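Local coordinates for N5-Carboxyaminoimidazole ribonucleotide synthetase (Staphylococcus aureus subsp. aureus, PDB 3ORQ), which catalyses the ATP-dependent carboxylation of 5-aminoimidazole ribonucleotide with bicarbonate to give N5-carboxyaminoimidazole ribonucleotide, at residues A13-I18 and M34-V39; L41-D46 and A59-E64; Y79-I84 and A272-N277; H339-S344 and M352-V357. All blocks are in the same frame, centred on the assembly; numbering follows the deposited sequence. Where two conformers were deposited one is given.

Contact 1. Residues A13-I18 and M34-V39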
loop_
_atom_site.group_PDB
_atom_site.type_symbol
_atom_site.label_atom_id
_atom_site.label_comp_id
_atom_site.label_asym_id
_atom_site.label_seq_id
_atom_site.Cartn_x
_atom_site.Cartn_y
_atom_site.Cartn_z
ATOM N N ALA A 13 -16.713 5.643 -7.482
ATOM C CA ALA A 13 -17.785 4.683 -7.260
ATOM C C ALA A 13 -17.546 3.971 -5.929
ATOM O O ALA A 13 -16.445 4.076 -5.341
ATOM C CB ALA A 13 -17.839 3.699 -8.376
ATOM N N THR A 14 -18.571 3.258 -5.453
ATOM C CA THR A 14 -18.507 2.578 -4.182
ATOM C C THR A 14 -18.436 1.049 -4.287
ATOM O O THR A 14 -19.243 0.413 -4.955
ATOM C CB THR A 14 -19.721 2.950 -3.328
ATOM O OG1 THR A 14 -19.752 4.381 -3.143
ATOM C CG2 THR A 14 -19.608 2.262 -1.972
ATOM N N ILE A 15 -17.506 0.463 -3.556
ATOM C CA ILE A 15 -17.311 -0.959 -3.565
ATOM C C ILE A 15 -17.770 -1.530 -2.255
ATOM O O ILE A 15 -17.364 -1.071 -1.194
ATOM C CB ILE A 15 -15.810 -1.300 -3.801
ATOM C CG1 ILE A 15 -15.339 -0.743 -5.168
ATOM C CG2 ILE A 15 -15.573 -2.808 -3.696
ATOM C CD1 ILE A 15 -13.822 -1.038 -5.501
ATOM N N GLY A 16 -18.635 -2.531 -2.319
ATOM C CA GLY A 16 -19.103 -3.240 -1.137
ATOM C C GLY A 16 -18.290 -4.498 -0.896
ATOM O O GLY A 16 -17.957 -5.211 -1.849
ATOM N N ILE A 17 -17.935 -4.749 0.374
ATOM C CA ILE A 17 -17.163 -5.934 0.750
ATOM C C ILE A 17 -17.884 -6.707 1.825
ATOM O O ILE A 17 -18.129 -6.212 2.927
ATOM C CB ILE A 17 -15.735 -5.604 1.293
ATOM C CG1 ILE A 17 -14.882 -4.859 0.251
ATOM C CG2 ILE A 17 -14.993 -6.887 1.640
ATOM C CD1 ILE A 17 -13.468 -4.476 0.844
ATOM N N ILE A 18 -18.194 -7.954 1.524
ATOM C CA ILE A 18 -18.771 -8.815 2.535
ATOM C C ILE A 18 -17.632 -9.527 3.252
ATOM O O ILE A 18 -16.946 -10.382 2.645
ATOM C CB ILE A 18 -19.705 -9.834 1.878
ATOM C CG1 ILE A 18 -20.735 -9.092 1.012
ATOM C CG2 ILE A 18 -20.363 -10.705 2.965
ATOM C CD1 ILE A 18 -21.615 -10.034 0.127
HETATM N N MSE A 34 -6.865 3.852 -4.965
HETATM C CA MSE A 34 -7.352 4.093 -6.337
HETATM C C MSE A 34 -8.534 5.060 -6.412
HETATM O O MSE A 34 -9.015 5.370 -7.506
HETATM C CB MSE A 34 -7.752 2.768 -7.011
HETATM C CG MSE A 34 -6.568 1.930 -7.441
HETATM SE SE MSE A 34 -7.051 0.138 -8.078
HETATM C CE MSE A 34 -5.226 -0.572 -7.937
ATOM N N GLY A 35 -9.029 5.507 -5.265
ATOM C CA GLY A 35 -10.116 6.504 -5.263
ATOM C C GLY A 35 -11.543 5.944 -5.313
ATOM O O GLY A 35 -12.457 6.661 -5.704
ATOM N N TYR A 36 -11.721 4.680 -4.920
ATOM C CA TYR A 36 -13.048 4.092 -4.697
ATOM C C TYR A 36 -13.435 4.221 -3.212
ATOM O O TYR A 36 -12.574 4.194 -2.322
ATOM C CB TYR A 36 -13.059 2.604 -5.105
ATOM C CG TYR A 36 -12.852 2.447 -6.587
ATOM C CD1 TYR A 36 -13.905 2.624 -7.460
ATOM C CD2 TYR A 36 -11.594 2.182 -7.115
ATOM C CE1 TYR A 36 -13.733 2.530 -8.819
ATOM C CE2 TYR A 36 -11.403 2.084 -8.496
ATOM C CZ TYR A 36 -12.486 2.291 -9.338
ATOM O OH TYR A 36 -12.352 2.199 -10.703
ATOM N N LYS A 37 -14.720 4.378 -2.952
ATOM C CA LYS A 37 -15.189 4.388 -1.594
ATOM C C LYS A 37 -15.468 2.958 -1.191
ATOM O O LYS A 37 -15.694 2.098 -2.044
ATOM C CB LYS A 37 -16.440 5.248 -1.460
ATOM C CG LYS A 37 -16.225 6.672 -1.936
ATOM C CD LYS A 37 -17.585 7.374 -1.967
ATOM C CE LYS A 37 -17.460 8.817 -2.454
ATOM N NZ LYS A 37 -16.702 9.576 -1.454
ATOM N N VAL A 38 -15.451 2.691 0.107
ATOM C CA VAL A 38 -15.597 1.317 0.562
ATOM C C VAL A 38 -16.655 1.227 1.640
ATOM O O VAL A 38 -16.567 1.924 2.648
ATOM C CB VAL A 38 -14.281 0.790 1.174
ATOM C CG1 VAL A 38 -14.516 -0.595 1.804
ATOM C CG2 VAL A 38 -13.167 0.712 0.113
ATOM N N VAL A 39 -17.630 0.336 1.433
ATOM C CA VAL A 39 -18.578 -0.056 2.484
ATOM C C VAL A 39 -18.285 -1.510 2.871
ATOM O O VAL A 39 -18.186 -2.384 2.013
ATOM C CB VAL A 39 -20.040 0.067 1.993
ATOM C CG1 VAL A 39 -20.983 -0.412 3.052
ATOM C CG2 VAL A 39 -20.354 1.527 1.700
#

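Contact 2. Residues L41-D46 and A59-E64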
loop_
_atom_site.group_PDB
_atom_site.type_symbol
_atom_site.label_atom_id
_atom_site.label_comp_id
_atom_site.label_asym_id
_atom_site.label_seq_id
_atom_site.Cartn_x
_atom_site.Cartn_y
_atom_site.Cartn_z
ATOM N N LEU A 41 -19.160 -4.992 5.330
ATOM C CA LEU A 41 -20.139 -5.701 6.164
ATOM C C LEU A 41 -19.430 -6.844 6.908
ATOM O O LEU A 41 -18.751 -7.692 6.308
ATOM C CB LEU A 41 -21.303 -6.247 5.313
ATOM C CG LEU A 41 -22.498 -6.850 6.068
ATOM C CD1 LEU A 41 -23.837 -6.707 5.303
ATOM C CD2 LEU A 41 -22.241 -8.295 6.454
ATOM N N ASP A 42 -19.585 -6.864 8.224
ATOM C CA ASP A 42 -18.978 -7.892 9.053
ATOM C C ASP A 42 -19.779 -7.902 10.364
ATOM O O ASP A 42 -20.181 -6.833 10.845
ATOM C CB ASP A 42 -17.497 -7.544 9.317
ATOM C CG ASP A 42 -16.702 -8.709 9.898
ATOM O OD1 ASP A 42 -15.953 -9.380 9.145
ATOM O OD2 ASP A 42 -16.847 -8.995 11.101
ATOM N N PRO A 43 -19.975 -9.085 10.970
ATOM C CA PRO A 43 -20.662 -9.179 12.281
ATOM C C PRO A 43 -19.891 -8.572 13.448
ATOM O O PRO A 43 -20.478 -8.227 14.479
ATOM C CB PRO A 43 -20.820 -10.709 12.488
ATOM C CG PRO A 43 -19.722 -11.335 11.590
ATOM C CD PRO A 43 -19.673 -10.418 10.392
ATOM N N SER A 44 -18.574 -8.422 13.292
ATOM C CA SER A 44 -17.756 -8.007 14.418
ATOM C C SER A 44 -17.327 -6.531 14.318
ATOM O O SER A 44 -16.741 -6.086 13.296
ATOM C CB SER A 44 -16.548 -8.926 14.563
ATOM O OG SER A 44 -15.641 -8.359 15.476
ATOM N N GLU A 45 -17.595 -5.782 15.382
ATOM C CA GLU A 45 -17.262 -4.369 15.409
ATOM C C GLU A 45 -15.758 -4.129 15.569
ATOM O O GLU A 45 -15.284 -2.994 15.412
ATOM C CB GLU A 45 -18.018 -3.653 16.541
ATOM C CG GLU A 45 -17.424 -3.872 17.917
ATOM C CD GLU A 45 -18.278 -3.273 19.025
ATOM O OE1 GLU A 45 -19.278 -2.573 18.701
ATOM O OE2 GLU A 45 -17.954 -3.514 20.217
ATOM N N ASP A 46 -15.023 -5.196 15.889
ATOM C CA ASP A 46 -13.550 -5.133 15.966
ATOM C C ASP A 46 -12.884 -5.628 14.685
ATOM O O ASP A 46 -11.673 -5.764 14.637
ATOM C CB ASP A 46 -13.015 -5.927 17.174
ATOM C CG ASP A 46 -13.531 -5.374 18.526
ATOM O OD1 ASP A 46 -13.483 -4.119 18.744
ATOM O OD2 ASP A 46 -13.994 -6.200 19.371
ATOM N N ALA A 59 -23.429 -6.657 10.721
ATOM C CA ALA A 59 -24.483 -7.629 10.559
ATOM C C ALA A 59 -23.890 -8.994 10.229
ATOM O O ALA A 59 -22.773 -9.091 9.740
ATOM C CB ALA A 59 -25.440 -7.178 9.462
ATOM N N LYS A 60 -24.639 -10.052 10.495
ATOM C CA LYS A 60 -24.212 -11.405 10.123
ATOM C C LYS A 60 -24.267 -11.601 8.613
ATOM O O LYS A 60 -24.987 -10.891 7.895
ATOM C CB LYS A 60 -25.071 -12.471 10.824
ATOM C CG LYS A 60 -25.046 -12.382 12.344
ATOM C CD LYS A 60 -25.778 -13.542 12.977
ATOM C CE LYS A 60 -25.566 -13.478 14.467
ATOM N NZ LYS A 60 -25.906 -14.780 15.103
ATOM N N TYR A 61 -23.515 -12.578 8.137
ATOM C CA TYR A 61 -23.445 -12.843 6.699
ATOM C C TYR A 61 -24.722 -13.481 6.119
ATOM O O TYR A 61 -24.920 -13.481 4.912
ATOM C CB TYR A 61 -22.224 -13.688 6.386
ATOM C CG TYR A 61 -20.905 -13.125 6.887
ATOM C CD1 TYR A 61 -20.414 -11.899 6.428
ATOM C CD2 TYR A 61 -20.138 -13.837 7.818
ATOM C CE1 TYR A 61 -19.170 -11.395 6.878
ATOM C CE2 TYR A 61 -18.893 -13.356 8.264
ATOM C CZ TYR A 61 -18.418 -12.130 7.779
ATOM O OH TYR A 61 -17.212 -11.647 8.252
ATOM N N ASP A 62 -25.585 -14.003 6.978
ATOM C CA ASP A 62 -26.883 -14.551 6.542
ATOM C C ASP A 62 -28.006 -13.499 6.616
ATOM O O ASP A 62 -29.130 -13.784 6.226
ATOM C CB ASP A 62 -27.277 -15.768 7.403
ATOM C CG ASP A 62 -27.323 -15.430 8.910
ATOM O OD1 ASP A 62 -26.365 -14.790 9.379
ATOM O OD2 ASP A 62 -28.286 -15.794 9.641
ATOM N N ASP A 63 -27.701 -12.299 7.121
ATOM C CA ASP A 63 -28.701 -11.259 7.390
ATOM C C ASP A 63 -29.096 -10.545 6.083
ATOM O O ASP A 63 -28.351 -9.702 5.551
ATOM C CB ASP A 63 -28.141 -10.320 8.460
ATOM C CG ASP A 63 -29.087 -9.183 8.855
ATOM O OD1 ASP A 63 -30.037 -8.875 8.127
ATOM O OD2 ASP A 63 -28.852 -8.563 9.922
ATOM N N GLU A 64 -30.275 -10.903 5.567
ATOM C CA GLU A 64 -30.769 -10.456 4.261
ATOM C C GLU A 64 -31.047 -8.949 4.170
ATOM O O GLU A 64 -30.785 -8.340 3.129
ATOM C CB GLU A 64 -32.028 -11.274 3.848
ATOM C CG GLU A 64 -32.579 -10.954 2.447
ATOM C CD GLU A 64 -33.744 -11.876 1.981
ATOM O OE1 GLU A 64 -33.856 -13.057 2.439
ATOM O OE2 GLU A 64 -34.548 -11.406 1.139
#

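Contact 3. Residues Y79-I84 and A272-N277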
loop_
_atom_site.group_PDB
_atom_site.type_symbol
_atom_site.label_atom_id
_atom_site.label_comp_id
_atom_site.label_asym_id
_atom_site.label_seq_id
_atom_site.Cartn_x
_atom_site.Cartn_y
_atom_site.Cartn_z
ATOM N N TYR A 79 -16.579 -10.116 -2.197
ATOM C CA TYR A 79 -16.625 -10.790 -0.918
ATOM C C TYR A 79 -15.234 -11.194 -0.603
ATOM O O TYR A 79 -14.419 -11.424 -1.510
ATOM C CB TYR A 79 -17.549 -12.031 -0.929
ATOM C CG TYR A 79 -17.433 -12.878 -2.160
ATOM C CD1 TYR A 79 -16.396 -13.795 -2.309
ATOM C CD2 TYR A 79 -18.362 -12.772 -3.187
ATOM C CE1 TYR A 79 -16.266 -14.558 -3.497
ATOM C CE2 TYR A 79 -18.258 -13.583 -4.368
ATOM C CZ TYR A 79 -17.212 -14.443 -4.496
ATOM O OH TYR A 79 -17.116 -15.200 -5.609
ATOM N N GLU A 80 -14.993 -11.331 0.689
ATOM C CA GLU A 80 -13.679 -11.520 1.242
ATOM C C GLU A 80 -13.524 -12.965 1.735
ATOM O O GLU A 80 -12.414 -13.455 1.886
ATOM C CB GLU A 80 -13.497 -10.515 2.407
ATOM C CG GLU A 80 -12.222 -10.631 3.147
ATOM C CD GLU A 80 -12.358 -10.858 4.642
ATOM O OE1 GLU A 80 -11.317 -10.911 5.305
ATOM O OE2 GLU A 80 -13.465 -11.021 5.154
ATOM N N PHE A 81 -14.615 -13.660 1.990
ATOM C CA PHE A 81 -14.494 -15.029 2.477
ATOM C C PHE A 81 -15.713 -15.858 2.019
ATOM O O PHE A 81 -16.797 -15.327 1.841
ATOM C CB PHE A 81 -14.346 -15.019 4.018
ATOM C CG PHE A 81 -13.379 -16.076 4.584
ATOM C CD1 PHE A 81 -11.995 -15.837 4.629
ATOM C CD2 PHE A 81 -13.866 -17.278 5.140
ATOM C CE1 PHE A 81 -11.111 -16.796 5.178
ATOM C CE2 PHE A 81 -12.985 -18.244 5.701
ATOM C CZ PHE A 81 -11.612 -18.001 5.717
ATOM N N GLU A 82 -15.512 -17.158 1.823
ATOM C CA GLU A 82 -16.547 -18.071 1.337
ATOM C C GLU A 82 -17.693 -18.297 2.319
ATOM O O GLU A 82 -18.539 -19.143 2.085
ATOM C CB GLU A 82 -15.924 -19.415 0.999
ATOM C CG GLU A 82 -14.633 -19.315 0.226
ATOM C CD GLU A 82 -13.405 -19.499 1.084
ATOM O OE1 GLU A 82 -13.225 -18.739 2.055
ATOM O OE2 GLU A 82 -12.611 -20.413 0.763
ATOM N N ASN A 83 -17.724 -17.522 3.397
ATOM C CA ASN A 83 -18.777 -17.606 4.415
ATOM C C ASN A 83 -20.196 -17.712 3.858
ATOM O O ASN A 83 -20.856 -18.727 4.036
ATOM C CB ASN A 83 -18.733 -16.373 5.339
ATOM C CG ASN A 83 -17.343 -15.773 5.464
ATOM O OD1 ASN A 83 -16.496 -16.276 6.211
ATOM N ND2 ASN A 83 -17.109 -14.669 4.741
ATOM N N ILE A 84 -20.634 -16.648 3.181
ATOM C CA ILE A 84 -22.031 -16.426 2.797
ATOM C C ILE A 84 -22.729 -17.598 2.114
ATOM O O ILE A 84 -22.089 -18.393 1.430
ATOM C CB ILE A 84 -22.174 -15.157 1.918
ATOM C CG1 ILE A 84 -23.627 -15.012 1.423
ATOM C CG2 ILE A 84 -21.148 -15.165 0.792
ATOM C CD1 ILE A 84 -23.979 -13.686 0.792
ATOM N N ALA A 272 -9.582 -21.318 -3.764
ATOM C CA ALA A 272 -10.113 -20.212 -2.970
ATOM C C ALA A 272 -10.548 -19.112 -3.931
ATOM O O ALA A 272 -9.725 -18.587 -4.679
ATOM C CB ALA A 272 -9.064 -19.691 -1.993
ATOM N N PRO A 273 -11.856 -18.783 -3.944
ATOM C CA PRO A 273 -12.416 -17.783 -4.856
ATOM C C PRO A 273 -12.186 -16.373 -4.266
ATOM O O PRO A 273 -13.115 -15.535 -4.151
ATOM C CB PRO A 273 -13.884 -18.141 -4.873
ATOM C CG PRO A 273 -14.130 -18.671 -3.418
ATOM C CD PRO A 273 -12.870 -19.351 -3.031
ATOM N N ARG A 274 -10.937 -16.110 -3.889
ATOM C CA ARG A 274 -10.604 -14.836 -3.251
ATOM C C ARG A 274 -9.107 -14.663 -3.322
ATOM O O ARG A 274 -8.397 -15.620 -3.662
ATOM C CB ARG A 274 -11.078 -14.832 -1.787
ATOM C CG ARG A 274 -10.717 -16.140 -1.079
ATOM C CD ARG A 274 -10.872 -16.095 0.430
ATOM N NE ARG A 274 -10.590 -17.403 0.988
ATOM C CZ ARG A 274 -9.373 -17.854 1.268
ATOM N NH1 ARG A 274 -8.316 -17.081 1.056
ATOM N NH2 ARG A 274 -9.208 -19.078 1.775
ATOM N N PRO A 275 -8.603 -13.461 -2.971
ATOM C CA PRO A 275 -7.185 -13.387 -2.619
ATOM C C PRO A 275 -6.893 -14.420 -1.544
ATOM O O PRO A 275 -7.801 -14.832 -0.816
ATOM C CB PRO A 275 -7.043 -11.969 -2.073
ATOM C CG PRO A 275 -8.074 -11.166 -2.950
ATOM C CD PRO A 275 -9.237 -12.126 -2.998
ATOM N N HIS A 276 -5.646 -14.838 -1.436
ATOM C CA HIS A 276 -5.325 -15.987 -0.593
ATOM C C HIS A 276 -4.065 -15.672 0.174
ATOM O O HIS A 276 -3.211 -14.928 -0.318
ATOM C CB HIS A 276 -5.154 -17.220 -1.505
ATOM C CG HIS A 276 -4.789 -18.494 -0.805
ATOM N ND1 HIS A 276 -3.477 -18.890 -0.610
ATOM C CD2 HIS A 276 -5.563 -19.511 -0.333
ATOM C CE1 HIS A 276 -3.462 -20.079 -0.016
ATOM N NE2 HIS A 276 -4.711 -20.476 0.166
ATOM N N ASN A 277 -3.944 -16.245 1.374
ATOM C CA ASN A 277 -2.794 -16.016 2.265
ATOM C C ASN A 277 -1.448 -16.163 1.526
ATOM O O ASN A 277 -0.460 -15.442 1.826
ATOM C CB ASN A 277 -2.841 -17.028 3.410
ATOM C CG ASN A 277 -2.030 -16.601 4.621
ATOM O OD1 ASN A 277 -1.213 -15.649 4.585
ATOM N ND2 ASN A 277 -2.286 -17.283 5.725
HETATM O O HOH W 1 -13.318 -12.768 -3.699
#

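Contact 4. Residues H339-S344 and M352-V357. With POP (pyrophosphate 2-), chain E.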
loop_
_atom_site.group_PDB
_atom_site.type_symbol
_atom_site.label_atom_id
_atom_site.label_comp_id
_atom_site.label_asym_id
_atom_site.label_seq_id
_atom_site.Cartn_x
_atom_site.Cartn_y
_atom_site.Cartn_z
ATOM N N HIS A 339 3.342 -6.567 8.573
ATOM C CA HIS A 339 1.897 -6.264 8.486
ATOM C C HIS A 339 1.222 -6.754 9.761
ATOM O O HIS A 339 1.286 -7.946 10.075
ATOM C CB HIS A 339 1.246 -7.026 7.318
ATOM C CG HIS A 339 1.604 -6.487 5.979
ATOM N ND1 HIS A 339 0.671 -5.934 5.126
ATOM C CD2 HIS A 339 2.800 -6.378 5.352
ATOM C CE1 HIS A 339 1.270 -5.554 4.012
ATOM N NE2 HIS A 339 2.565 -5.790 4.128
ATOM N N ILE A 340 0.569 -5.860 10.498
ATOM C CA ILE A 340 -0.125 -6.304 11.714
ATOM C C ILE A 340 -1.554 -5.948 11.497
ATOM O O ILE A 340 -1.869 -4.771 11.269
ATOM C CB ILE A 340 0.448 -5.655 13.022
ATOM C CG1 ILE A 340 1.630 -6.468 13.536
ATOM C CG2 ILE A 340 -0.575 -5.755 14.144
ATOM C CD1 ILE A 340 2.800 -6.416 12.702
ATOM N N TYR A 341 -2.426 -6.948 11.526
ATOM C CA TYR A 341 -3.778 -6.745 11.039
ATOM C C TYR A 341 -4.582 -5.840 11.922
ATOM O O TYR A 341 -5.428 -5.094 11.420
ATOM C CB TYR A 341 -4.505 -8.067 10.809
ATOM C CG TYR A 341 -3.759 -8.918 9.821
ATOM C CD1 TYR A 341 -3.050 -8.339 8.772
ATOM C CD2 TYR A 341 -3.761 -10.318 9.943
ATOM C CE1 TYR A 341 -2.343 -9.149 7.819
ATOM C CE2 TYR A 341 -3.053 -11.151 9.005
ATOM C CZ TYR A 341 -2.373 -10.573 7.962
ATOM O OH TYR A 341 -1.681 -11.400 7.074
ATOM N N GLY A 342 -4.281 -5.851 13.216
ATOM C CA GLY A 342 -4.994 -4.996 14.171
ATOM C C GLY A 342 -6.126 -5.720 14.924
ATOM O O GLY A 342 -6.991 -5.063 15.523
ATOM N N LYS A 343 -6.126 -7.058 14.903
ATOM C CA LYS A 343 -7.137 -7.815 15.632
ATOM C C LYS A 343 -6.941 -7.620 17.169
ATOM O O LYS A 343 -5.801 -7.628 17.673
ATOM C CB LYS A 343 -7.044 -9.256 15.267
ATOM C CG LYS A 343 -7.150 -9.499 13.779
ATOM C CD LYS A 343 -7.050 -10.947 13.415
ATOM C CE LYS A 343 -7.267 -11.071 11.920
ATOM N NZ LYS A 343 -7.346 -12.481 11.472
ATOM N N SER A 344 -8.013 -7.386 17.912
ATOM C CA SER A 344 -7.826 -7.053 19.353
ATOM C C SER A 344 -7.609 -8.252 20.275
ATOM O O SER A 344 -7.036 -8.099 21.321
ATOM C CB SER A 344 -8.944 -6.158 19.908
ATOM O OG SER A 344 -10.183 -6.798 19.784
HETATM N N MSE A 352 -2.401 -13.115 12.957
HETATM C CA MSE A 352 -2.443 -11.760 13.512
HETATM C C MSE A 352 -1.775 -10.773 12.565
HETATM O O MSE A 352 -1.922 -9.554 12.715
HETATM C CB MSE A 352 -1.733 -11.728 14.890
HETATM C CG MSE A 352 -2.280 -12.781 15.913
HETATM SE SE MSE A 352 -4.134 -12.513 16.407
HETATM C CE MSE A 352 -4.032 -10.886 17.327
ATOM N N GLY A 353 -0.979 -11.304 11.646
ATOM C CA GLY A 353 -0.248 -10.456 10.708
ATOM C C GLY A 353 0.631 -11.334 9.849
ATOM O O GLY A 353 0.487 -12.558 9.879
ATOM N N HIS A 354 1.524 -10.702 9.071
ATOM C CA HIS A 354 2.542 -11.441 8.342
ATOM C C HIS A 354 3.747 -10.526 8.106
ATOM O O HIS A 354 3.710 -9.296 8.321
ATOM C CB HIS A 354 1.994 -12.001 7.021
ATOM C CG HIS A 354 1.673 -10.939 5.997
ATOM N ND1 HIS A 354 0.431 -10.353 5.892
ATOM C CD2 HIS A 354 2.437 -10.376 5.024
ATOM C CE1 HIS A 354 0.439 -9.466 4.906
ATOM N NE2 HIS A 354 1.654 -9.446 4.376
HETATM N N MSE A 355 4.828 -11.142 7.665
HETATM C CA MSE A 355 6.011 -10.414 7.349
HETATM C C MSE A 355 6.510 -10.878 5.986
HETATM O O MSE A 355 6.381 -12.048 5.614
HETATM C CB MSE A 355 7.078 -10.601 8.444
HETATM C CG MSE A 355 7.346 -12.021 8.865
HETATM SE SE MSE A 355 8.782 -12.047 10.208
HETATM C CE MSE A 355 8.114 -10.752 11.285
ATOM N N THR A 356 7.060 -9.950 5.237
ATOM C CA THR A 356 7.560 -10.277 3.929
ATOM C C THR A 356 8.983 -9.782 3.842
ATOM O O THR A 356 9.252 -8.560 3.980
ATOM C CB THR A 356 6.738 -9.588 2.849
ATOM O OG1 THR A 356 5.401 -10.106 2.904
ATOM C CG2 THR A 356 7.342 -9.842 1.446
ATOM N N VAL A 357 9.877 -10.725 3.604
ATOM C CA VAL A 357 11.286 -10.445 3.532
ATOM C C VAL A 357 11.734 -10.503 2.077
ATOM O O VAL A 357 11.790 -11.547 1.478
ATOM C CB VAL A 357 12.071 -11.457 4.376
ATOM C CG1 VAL A 357 13.477 -11.015 4.541
ATOM C CG2 VAL A 357 11.393 -11.666 5.777
HETATM P P1 POP E . -10.479 -17.279 13.580
HETATM O O1 POP E . -11.741 -18.109 13.742
HETATM O O2 POP E . -9.683 -17.159 14.867
HETATM O O3 POP E . -9.595 -17.877 12.506
HETATM O O POP E . -11.065 -15.840 13.148
HETATM P P2 POP E . -10.250 -14.829 12.202
HETATM O O4 POP E . -10.368 -15.302 10.764
HETATM O O5 POP E . -8.825 -14.779 12.668
HETATM O O6 POP E . -10.873 -13.472 12.376
HETATM O O HOH W 2 -3.289 -8.052 14.538
#

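Contact 1. Residues A13-I18 and M34-V39
Ile-15 and Val-38 pair side by side in two parallel strands, with four backbone bonds stitching 13-18 to 37-39. Ile-15 takes a bond on each of its polar backbone atoms: its N gives to Lys-37 O at 2.9 Å, almost straight at 174°, and its O accepts from Val-39 N at 3.0 Å. The tight face is the one carrying Ile-15, Ile-17 and Val-38. There the end of the Ile-15 chain does the touching: CG1 lies anti to the carbonyl carbon (chi1 -61°), and CD1 ends 3.7 Å from Tyr-36 CB at the root of the ring. Farther along, Ile-17 CD1 meets Val-38 CG1 at 4.1 Å, and Ala-28 and Ala-31 of helix 22-33 close over Val-38. Tyr-36 is fixed at its far end by a bond from OH to Leu-9 O. The other face is looser toward its start. Thr-14 CG2 packs on Val-39 CG2 at 3.8 Å, and Leu-70 of helix 64-73 also touches Val-39, while Lys-37 passes Thr-14 OG1 with CB and CD before its end leads away to solvent. Strand 14-18, helix 22-33 and strand 37-42 make a beta-alpha-beta unit, the opening crossover of the Rossmann-like preATP-grasp domain.

Contact 2. Residues L41-D46 and A59-E64
Tyr-61 reaches Asp-42 with its hydroxyl, OH giving a hydrogen bond to OD1 at 2.7 Å. The approach is from above the carboxylate plane, and carboxylate and ring stand 84° apart. Over one face of the same ring sits Pro-43: its CD lies 3.8 Å from the Tyr-61 ring centroid, a CH-pi contact shifted toward the rim at CZ. Leu-41 CD2 comes in at the other end of the ring, 4.0 Å from Tyr-61 CD1, and also rests on Ala-59 O. One backbone bond joins the segments, from Ala-59 N to Asp-42 O; it is long at 3.3 Å, and the donor stands well above the carbonyl plane. A step outward, Asp-42 OD2 accepts from Ser-44 N at 2.8 Å with its anti lone pair, closing an Asx turn that helps fix the carboxylate's rotation. On the other segment, a type I turn from Lys-60 to Asp-63 carries Tyr-61, and Asp-63 then caps helix 64-73. Gly-20 N, in the glycine-rich loop after strand 14-18, gives OD1 a second bond. With three donors gripping its two oxygens, the Asp-42 carboxylate is probably stabilised as the anion, and it ties the end of strand 37-42 both to that loop and to the tyrosine.

Contact 3. Residues Y79-I84 and A272-N277
Arg-274 meets Glu-82 where two loops join the Rossmann-like preATP-grasp domain, just past strand 76-79, to the ATP-grasp domain, just past strand 266-272. The charged interaction is a single-bond salt bridge: Arg-274 NE gives to Glu-82 OE1 at 3.1 Å and 160°. The acceptor lies near the guanidinium plane, but NE stands above the carboxylate plane, and the two groups are turned 70° apart. Within its own loop Arg-274 NH1 also gives to Pro-275 O, at 3.0 Å and on a lone pair, which helps set the rotation of the guanidinium. Packing sandwiches this flat group, with Ala-272 CB over the centre of one face and Phe-81 CE1 toward the rim of the other; Phe-81 in turn touches Tyr-157 of the pyrophosphate pocket. Behind the salt bridge the Glu-82 chain, bent at chi2 (101°), lays CG against Pro-273 CD at 3.7 Å. Pro-273, centre of an inverse gamma turn, also packs on Ala-104 and Leu-108 of helix 103-109. Pro-273 O comes to the edge of the Tyr-79 ring, 3.4 Å from Tyr-79 CE1. The last link is by water: one molecule donates to both Tyr-79 O and Pro-273 O, each at 2.8 Å.

Contact 4. Residues H339-S344 and M352-V357
His-339 and His-354 stack across a beta hairpin, strand 338-340 against 351-358, in the C-terminal domain. They form an antiparallel hydrogen-bonded pair, His-339 N giving to His-354 O at 2.8 Å. The imidazoles point the same way, in an offset stack with planes 20° apart and centroids 4.1 Å apart. His-354 reaches it with CG wedged between its backbone N and carbonyl carbon (chi1 68°), which sets NE2 over the His-339 face and leaves ND1 for Tyr-341 OH, 2.6 Å away; either could be the donor. His-339 NE2 is hydrogen-bonded to Glu-284 OE2. Tyr-341, with CG anti to its carbonyl carbon (chi1 -59°), lays its ring flat on the backbone of the other strand, Gly-353 CA sitting 3.4 Å from the ring centroid. Gly-353 CA also comes within 3.0 Å of His-339 O, a CA-H...O contact. The selenomethionine Met-352, which with Gly-353 forms a classic bulge opposite Leu-318, curls at chi2 and chi3 to bring CE against Lys-343 O and CB. Lys-343 is extended beyond CG, and its NZ is held by Gln-22 OE1 and Lys-351 O. That same nitrogen reaches the pyrophosphate, Lys-343 NZ giving to POP O5 at 3.0 Å.

How the contacts relate
The four contacts follow in series, each closing before the next opens. Contacts 1 and 2, about 17 Å apart between centres, share strand 37-42 of the parallel sheet, Ile-17 O meeting Leu-41 N and Ile-18 packing on Tyr-61. Contact 3 begins at the end of strand 76-79, the neighbour of 14-18 on the other side, and touches both: Ile-18 O meets Glu-80 N, and Tyr-61 packs on Asn-83. Its second segment adds the ATP-grasp domain. Contact 4, about 18 Å from contact 3 between centres, belongs to the eight-stranded antiparallel sheet and touches contact 2 through Asp-46 and Ser-344. Contacts 2, 3 and 4 bring parts of three domains close to the pyrophosphate; contact 1 lies farther back.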